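Local coordinates for protein ornithine decarboxylase (Entamoeba histolytica, PDB 4AIB) that probably decarboxylates L-ornithine to putrescine with the help of pyridoxal 5'-phosphate, working as a homodimer whose active sites draw on both subunits, at residues A[311-325]-A[343-357]. Numbering follows the deposited sequence.
Sequences CECITQKVNENTKMY and QELPEMEPGKDWLLF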
loop_
_atom_site.group_PDB
_atom_site.type_symbol
_atom_site.label_atom_id
_atom_site.label_comp_id
_atom_site.label_asym_id
_atom_site.label_seq_id
_atom_site.Cartn_x
_atom_site.Cartn_y
_atom_site.Cartn_z
ATOM N N CYS A 311 14.719 -12.195 -10.800
ATOM C CA CYS A 311 15.162 -13.030 -9.684
ATOM C C CYS A 311 15.740 -14.348 -10.198
ATOM O O CYS A 311 15.627 -14.661 -11.383
ATOM C CB CYS A 311 13.993 -13.316 -8.743
ATOM S SG CYS A 311 12.766 -14.452 -9.428
ATOM N N GLU A 312 16.345 -15.123 -9.301
ATOM C CA GLU A 312 16.887 -16.435 -9.656
ATOM C C GLU A 312 16.718 -17.468 -8.540
ATOM O O GLU A 312 16.637 -17.119 -7.359
ATOM C CB GLU A 312 18.359 -16.326 -10.087
ATOM C CG GLU A 312 19.257 -15.562 -9.123
ATOM C CD GLU A 312 20.723 -15.629 -9.505
ATOM O OE1 GLU A 312 21.125 -14.925 -10.456
ATOM O OE2 GLU A 312 21.480 -16.375 -8.849
ATOM N N CYS A 313 16.648 -18.739 -8.928
ATOM C CA CYS A 313 16.533 -19.833 -7.970
ATOM C C CYS A 313 17.909 -20.219 -7.438
ATOM O O CYS A 313 18.680 -20.899 -8.116
ATOM C CB CYS A 313 15.840 -21.037 -8.604
ATOM S SG CYS A 313 15.696 -22.447 -7.486
ATOM N N ILE A 314 18.191 -19.783 -6.213
ATOM C CA ILE A 314 19.513 -19.907 -5.593
ATOM C C ILE A 314 19.839 -21.321 -5.095
ATOM O O ILE A 314 20.999 -21.749 -5.128
ATOM C CB ILE A 314 19.677 -18.845 -4.470
ATOM C CG1 ILE A 314 20.459 -17.636 -4.983
ATOM C CG2 ILE A 314 20.388 -19.398 -3.245
ATOM C CD1 ILE A 314 19.755 -16.847 -6.062
ATOM N N THR A 315 18.806 -22.034 -4.655
ATOM C CA THR A 315 18.948 -23.357 -4.040
ATOM C C THR A 315 19.496 -24.428 -4.981
ATOM O O THR A 315 20.227 -25.321 -4.547
ATOM C CB THR A 315 17.607 -23.842 -3.466
ATOM O OG1 THR A 315 16.558 -23.501 -4.380
ATOM C CG2 THR A 315 17.336 -23.184 -2.122
ATOM N N GLN A 316 19.136 -24.342 -6.260
ATOM C CA GLN A 316 19.671 -25.249 -7.276
ATOM C C GLN A 316 20.381 -24.483 -8.392
ATOM O O GLN A 316 19.835 -23.528 -8.950
ATOM C CB GLN A 316 18.581 -26.176 -7.839
ATOM C CG GLN A 316 17.340 -25.475 -8.380
ATOM C CD GLN A 316 16.305 -26.432 -8.944
ATOM O OE1 GLN A 316 15.579 -26.090 -9.878
ATOM N NE2 GLN A 316 16.228 -27.634 -8.381
ATOM N N LYS A 317 21.605 -24.904 -8.697
ATOM C CA LYS A 317 22.415 -24.264 -9.730
ATOM C C LYS A 317 22.021 -24.781 -11.111
ATOM O O LYS A 317 21.838 -25.986 -11.303
ATOM C CB LYS A 317 23.908 -24.501 -9.462
ATOM C CG LYS A 317 24.850 -23.529 -10.162
ATOM C CD LYS A 317 25.337 -24.067 -11.501
ATOM C CE LYS A 317 26.069 -23.004 -12.308
ATOM N NZ LYS A 317 27.400 -22.659 -11.735
ATOM N N VAL A 318 21.892 -23.861 -12.063
ATOM C CA VAL A 318 21.511 -24.202 -13.435
ATOM C C VAL A 318 22.629 -24.946 -14.173
ATOM O O VAL A 318 23.724 -24.413 -14.373
ATOM C CB VAL A 318 21.024 -22.959 -14.235
ATOM C CG1 VAL A 318 21.987 -21.784 -14.093
ATOM C CG2 VAL A 318 20.789 -23.303 -15.700
ATOM N N ASN A 319 22.345 -26.189 -14.555
ATOM C CA ASN A 319 23.261 -26.981 -15.377
ATOM C C ASN A 319 22.925 -26.870 -16.866
ATOM O O ASN A 319 22.762 -27.880 -17.558
ATOM C CB ASN A 319 23.306 -28.449 -14.917
ATOM C CG ASN A 319 21.952 -28.974 -14.475
ATOM O OD1 ASN A 319 21.443 -28.598 -13.418
ATOM N ND2 ASN A 319 21.372 -29.863 -15.272
ATOM N N GLU A 320 22.843 -25.624 -17.339
ATOM C CA GLU A 320 22.397 -25.281 -18.698
ATOM C C GLU A 320 21.028 -25.893 -19.022
ATOM O O GLU A 320 19.999 -25.226 -18.881
ATOM C CB GLU A 320 23.457 -25.644 -19.754
ATOM C CG GLU A 320 23.183 -25.099 -21.153
ATOM C CD GLU A 320 23.551 -23.632 -21.321
ATOM O OE1 GLU A 320 23.118 -22.794 -20.502
ATOM O OE2 GLU A 320 24.268 -23.314 -22.293
ATOM N N ASN A 321 21.025 -27.155 -19.446
ATOM C CA ASN A 321 19.790 -27.884 -19.718
ATOM C C ASN A 321 19.157 -28.420 -18.433
ATOM O O ASN A 321 19.162 -29.627 -18.174
ATOM C CB ASN A 321 20.039 -29.016 -20.722
ATOM C CG ASN A 321 20.422 -28.504 -22.100
ATOM O OD1 ASN A 321 21.274 -27.624 -22.238
ATOM N ND2 ASN A 321 19.799 -29.064 -23.131
ATOM N N THR A 322 18.618 -27.504 -17.630
ATOM C CA THR A 322 17.957 -27.852 -16.373
ATOM C C THR A 322 16.442 -27.727 -16.519
ATOM O O THR A 322 15.729 -27.565 -15.526
ATOM C CB THR A 322 18.433 -26.950 -15.212
ATOM O OG1 THR A 322 19.785 -26.543 -15.439
ATOM C CG2 THR A 322 18.340 -27.686 -13.874
ATOM N N LYS A 323 15.969 -27.805 -17.764
ATOM C CA LYS A 323 14.544 -27.698 -18.111
ATOM C C LYS A 323 13.904 -26.415 -17.571
ATOM O O LYS A 323 13.236 -26.429 -16.534
ATOM C CB LYS A 323 13.753 -28.941 -17.666
ATOM C CG LYS A 323 14.187 -30.257 -18.306
ATOM C CD LYS A 323 15.242 -30.990 -17.483
ATOM C CE LYS A 323 14.648 -31.629 -16.235
ATOM N NZ LYS A 323 15.696 -32.218 -15.356
ATOM N N MET A 324 14.121 -25.312 -18.279
ATOM C CA MET A 324 13.557 -24.022 -17.895
ATOM C C MET A 324 12.110 -23.866 -18.354
ATOM O O MET A 324 11.790 -24.092 -19.524
ATOM C CB MET A 324 14.415 -22.876 -18.435
ATOM C CG MET A 324 15.318 -22.223 -17.401
ATOM S SD MET A 324 16.575 -23.306 -16.702
ATOM C CE MET A 324 17.407 -22.154 -15.612
ATOM N N TYR A 325 11.245 -23.478 -17.420
ATOM C CA TYR A 325 9.830 -23.245 -17.703
ATOM C C TYR A 325 9.447 -21.798 -17.400
ATOM O O TYR A 325 10.003 -21.183 -16.488
ATOM C CB TYR A 325 8.952 -24.193 -16.878
ATOM C CG TYR A 325 9.233 -25.664 -17.098
ATOM C CD1 TYR A 325 8.723 -26.333 -18.212
ATOM C CD2 TYR A 325 9.998 -26.391 -16.186
ATOM C CE1 TYR A 325 8.976 -27.682 -18.415
ATOM C CE2 TYR A 325 10.253 -27.741 -16.380
ATOM C CZ TYR A 325 9.742 -28.380 -17.495
ATOM O OH TYR A 325 9.994 -29.718 -17.693
ATOM N N GLN A 343 9.055 -14.863 -15.099
ATOM C CA GLN A 343 10.434 -15.155 -15.467
ATOM C C GLN A 343 10.665 -16.620 -15.812
ATOM O O GLN A 343 9.925 -17.502 -15.367
ATOM C CB GLN A 343 11.369 -14.730 -14.333
ATOM C CG GLN A 343 12.774 -14.358 -14.780
ATOM C CD GLN A 343 13.541 -13.596 -13.716
ATOM O OE1 GLN A 343 13.120 -13.525 -12.562
ATOM N NE2 GLN A 343 14.673 -13.017 -14.103
ATOM N N GLU A 344 11.699 -16.851 -16.619
ATOM C CA GLU A 344 12.165 -18.181 -16.985
ATOM C C GLU A 344 12.902 -18.799 -15.796
ATOM O O GLU A 344 13.946 -18.294 -15.374
ATOM C CB GLU A 344 13.090 -18.077 -18.203
ATOM C CG GLU A 344 13.517 -19.401 -18.817
ATOM C CD GLU A 344 12.599 -19.884 -19.929
ATOM O OE1 GLU A 344 11.387 -19.572 -19.910
ATOM O OE2 GLU A 344 13.098 -20.592 -20.830
ATOM N N LEU A 345 12.348 -19.884 -15.257
ATOM C CA LEU A 345 12.901 -20.541 -14.070
ATOM C C LEU A 345 12.788 -22.065 -14.137
ATOM O O LEU A 345 11.838 -22.589 -14.719
ATOM C CB LEU A 345 12.199 -20.032 -12.804
ATOM C CG LEU A 345 12.654 -18.698 -12.206
ATOM C CD1 LEU A 345 11.569 -18.129 -11.308
ATOM C CD2 LEU A 345 13.962 -18.850 -11.440
ATOM N N PRO A 346 13.755 -22.786 -13.530
ATOM C CA PRO A 346 13.656 -24.247 -13.474
ATOM C C PRO A 346 12.533 -24.689 -12.536
ATOM O O PRO A 346 12.101 -23.904 -11.687
ATOM C CB PRO A 346 15.016 -24.667 -12.911
ATOM C CG PRO A 346 15.477 -23.494 -12.118
ATOM C CD PRO A 346 14.970 -22.289 -12.856
ATOM N N GLU A 347 12.061 -25.923 -12.697
ATOM C CA GLU A 347 11.004 -26.463 -11.843
ATOM C C GLU A 347 11.470 -26.503 -10.390
ATOM O O GLU A 347 12.521 -27.067 -10.079
ATOM C CB GLU A 347 10.572 -27.857 -12.311
ATOM C CG GLU A 347 9.295 -28.364 -11.649
ATOM C CD GLU A 347 8.980 -29.811 -11.986
ATOM O OE1 GLU A 347 9.921 -30.627 -12.096
ATOM O OE2 GLU A 347 7.782 -30.136 -12.130
ATOM N N MET A 348 10.681 -25.890 -9.512
ATOM C CA MET A 348 11.043 -25.753 -8.106
ATOM C C MET A 348 10.119 -26.548 -7.190
ATOM O O MET A 348 8.974 -26.833 -7.541
ATOM C CB MET A 348 11.056 -24.278 -7.700
ATOM C CG MET A 348 12.177 -23.470 -8.335
ATOM S SD MET A 348 12.147 -21.722 -7.897
ATOM C CE MET A 348 10.781 -21.126 -8.891
ATOM N N GLU A 349 10.634 -26.901 -6.014
ATOM C CA GLU A 349 9.877 -27.635 -5.008
ATOM C C GLU A 349 9.652 -26.746 -3.784
ATOM O O GLU A 349 10.617 -26.321 -3.142
ATOM C CB GLU A 349 10.619 -28.919 -4.621
ATOM C CG GLU A 349 9.854 -29.850 -3.689
ATOM C CD GLU A 349 10.628 -31.113 -3.357
ATOM O OE1 GLU A 349 11.007 -31.850 -4.293
ATOM O OE2 GLU A 349 10.851 -31.374 -2.156
ATOM N N PRO A 350 8.376 -26.451 -3.464
ATOM C CA PRO A 350 8.036 -25.603 -2.318
ATOM C C PRO A 350 8.479 -26.226 -0.996
ATOM O O PRO A 350 8.194 -27.397 -0.733
ATOM C CB PRO A 350 6.505 -25.511 -2.383
ATOM C CG PRO A 350 6.156 -25.853 -3.789
ATOM C CD PRO A 350 7.173 -26.870 -4.205
ATOM N N GLY A 351 9.177 -25.438 -0.183
ATOM C CA GLY A 351 9.740 -25.918 1.075
ATOM C C GLY A 351 11.211 -26.272 0.953
ATOM O O GLY A 351 11.908 -26.418 1.959
ATOM N N LYS A 352 11.682 -26.407 -0.286
ATOM C CA LYS A 352 13.073 -26.755 -0.559
ATOM C C LYS A 352 13.785 -25.640 -1.325
ATOM O O LYS A 352 14.927 -25.299 -1.008
ATOM C CB LYS A 352 13.151 -28.085 -1.324
ATOM C CG LYS A 352 14.528 -28.740 -1.358
ATOM C CD LYS A 352 15.301 -28.383 -2.619
ATOM C CE LYS A 352 16.669 -29.046 -2.642
ATOM N NZ LYS A 352 17.430 -28.702 -3.876
ATOM N N ASP A 353 13.106 -25.077 -2.324
ATOM C CA ASP A 353 13.690 -24.054 -3.192
ATOM C C ASP A 353 13.385 -22.626 -2.740
ATOM O O ASP A 353 12.320 -22.352 -2.183
ATOM C CB ASP A 353 13.249 -24.262 -4.644
ATOM C CG ASP A 353 13.928 -25.453 -5.298
ATOM O OD1 ASP A 353 15.156 -25.400 -5.521
ATOM O OD2 ASP A 353 13.231 -26.444 -5.600
ATOM N N TRP A 354 14.334 -21.725 -2.992
ATOM C CA TRP A 354 14.232 -20.325 -2.583
ATOM C C TRP A 354 14.526 -19.380 -3.717
ATOM O O TRP A 354 15.205 -19.739 -4.686
ATOM C CB TRP A 354 15.177 -20.041 -1.419
ATOM C CG TRP A 354 14.707 -20.571 -0.084
ATOM C CD1 TRP A 354 14.532 -21.901 0.293
ATOM C CD2 TRP A 354 14.354 -19.791 1.114
ATOM N NE1 TRP A 354 14.100 -21.992 1.591
ATOM C CE2 TRP A 354 13.973 -20.768 2.141
ATOM C CE3 TRP A 354 14.312 -18.435 1.423
ATOM C CZ2 TRP A 354 13.574 -20.380 3.412
ATOM C CZ3 TRP A 354 13.906 -18.057 2.708
ATOM C CH2 TRP A 354 13.547 -19.007 3.678
ATOM N N LEU A 355 14.015 -18.157 -3.597
ATOM C CA LEU A 355 14.212 -17.115 -4.601
ATOM C C LEU A 355 14.968 -15.934 -4.010
ATOM O O LEU A 355 14.645 -15.475 -2.916
ATOM C CB LEU A 355 12.861 -16.628 -5.135
ATOM C CG LEU A 355 12.136 -17.355 -6.272
ATOM C CD1 LEU A 355 11.724 -18.768 -5.896
ATOM C CD2 LEU A 355 10.915 -16.549 -6.685
ATOM N N LEU A 356 15.974 -15.448 -4.733
ATOM C CA LEU A 356 16.659 -14.215 -4.358
ATOM C C LEU A 356 16.302 -13.096 -5.330
ATOM O O LEU A 356 16.548 -13.204 -6.532
ATOM C CB LEU A 356 18.181 -14.414 -4.296
ATOM C CG LEU A 356 19.113 -13.190 -4.269
ATOM C CD1 LEU A 356 19.012 -12.417 -2.961
ATOM C CD2 LEU A 356 20.556 -13.600 -4.526
ATOM N N PHE A 357 15.705 -12.034 -4.796
ATOM C CA PHE A 357 15.418 -10.832 -5.567
ATOM C C PHE A 357 16.546 -9.827 -5.331
ATOM O O PHE A 357 16.595 -9.187 -4.277
ATOM C CB PHE A 357 14.065 -10.236 -5.162
ATOM C CG PHE A 357 12.887 -11.112 -5.493
ATOM C CD1 PHE A 357 12.456 -12.093 -4.603
ATOM C CD2 PHE A 357 12.196 -10.949 -6.689
ATOM C CE1 PHE A 357 11.368 -12.898 -4.905
ATOM C CE2 PHE A 357 11.107 -11.751 -6.997
ATOM C CZ PHE A 357 10.694 -12.727 -6.103
#
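Cys311 lays its CB over one face of the Phe357 ring, offset toward the rim, in a CH-pi contact 3.9 Å from the ring centroid. Its SG sits obliquely to the same ring as a sulfur-aromatic contact. With chi1 at 71°, SG lies between the backbone N and the carbonyl carbon, and this turns the sulfur toward Leu355 CD2. At the edge of the Tyr325 ring, near its plane, comes Glu347 N, while the Glu347 side chain runs alongside the ring. Lys352 O lies in the plane of the Trp354 ring, at its edge; Thr315 CG2 meets the same ring obliquely.

The extended side chain of Gln343 brings OE1 to Cys311 N at 2.7 Å; this hydrogen bond uses a lone pair in the carbonyl plane. Leu356 N bonds nearly straight to Glu312 O (3.2 Å), and the return bond is weak. Beyond this pair Ile314 CD1 packs on Leu356 CB, with Leu13 of helix 6-16 also touching Ile314.

Thr315 OG1 donates to the anti lone pair of Asp353 OD1 (2.6 Å) and accepts from Trp354 N (3.2 Å). Asp353 OD2 accepts from Glu349 N, also with its anti lone pair, so both oxygens of this buried carboxylate are bound. Cys313 SG lies against Met348 SD.

At the other end, Tyr325 N bonds to Leu345 O and Leu345 N to Tyr325 O, each at 2.9 Å, an antiparallel hydrogen-bonded pair. Met324 CE rests on Pro346 CD.

The contact joins the antiparallel hairpin of strands 324-330 and 341-346 to the 312-313/354-360 strand pair, within the C-terminal beta domain that accompanies the TIM-like barrel in class-II ornithine decarboxylases.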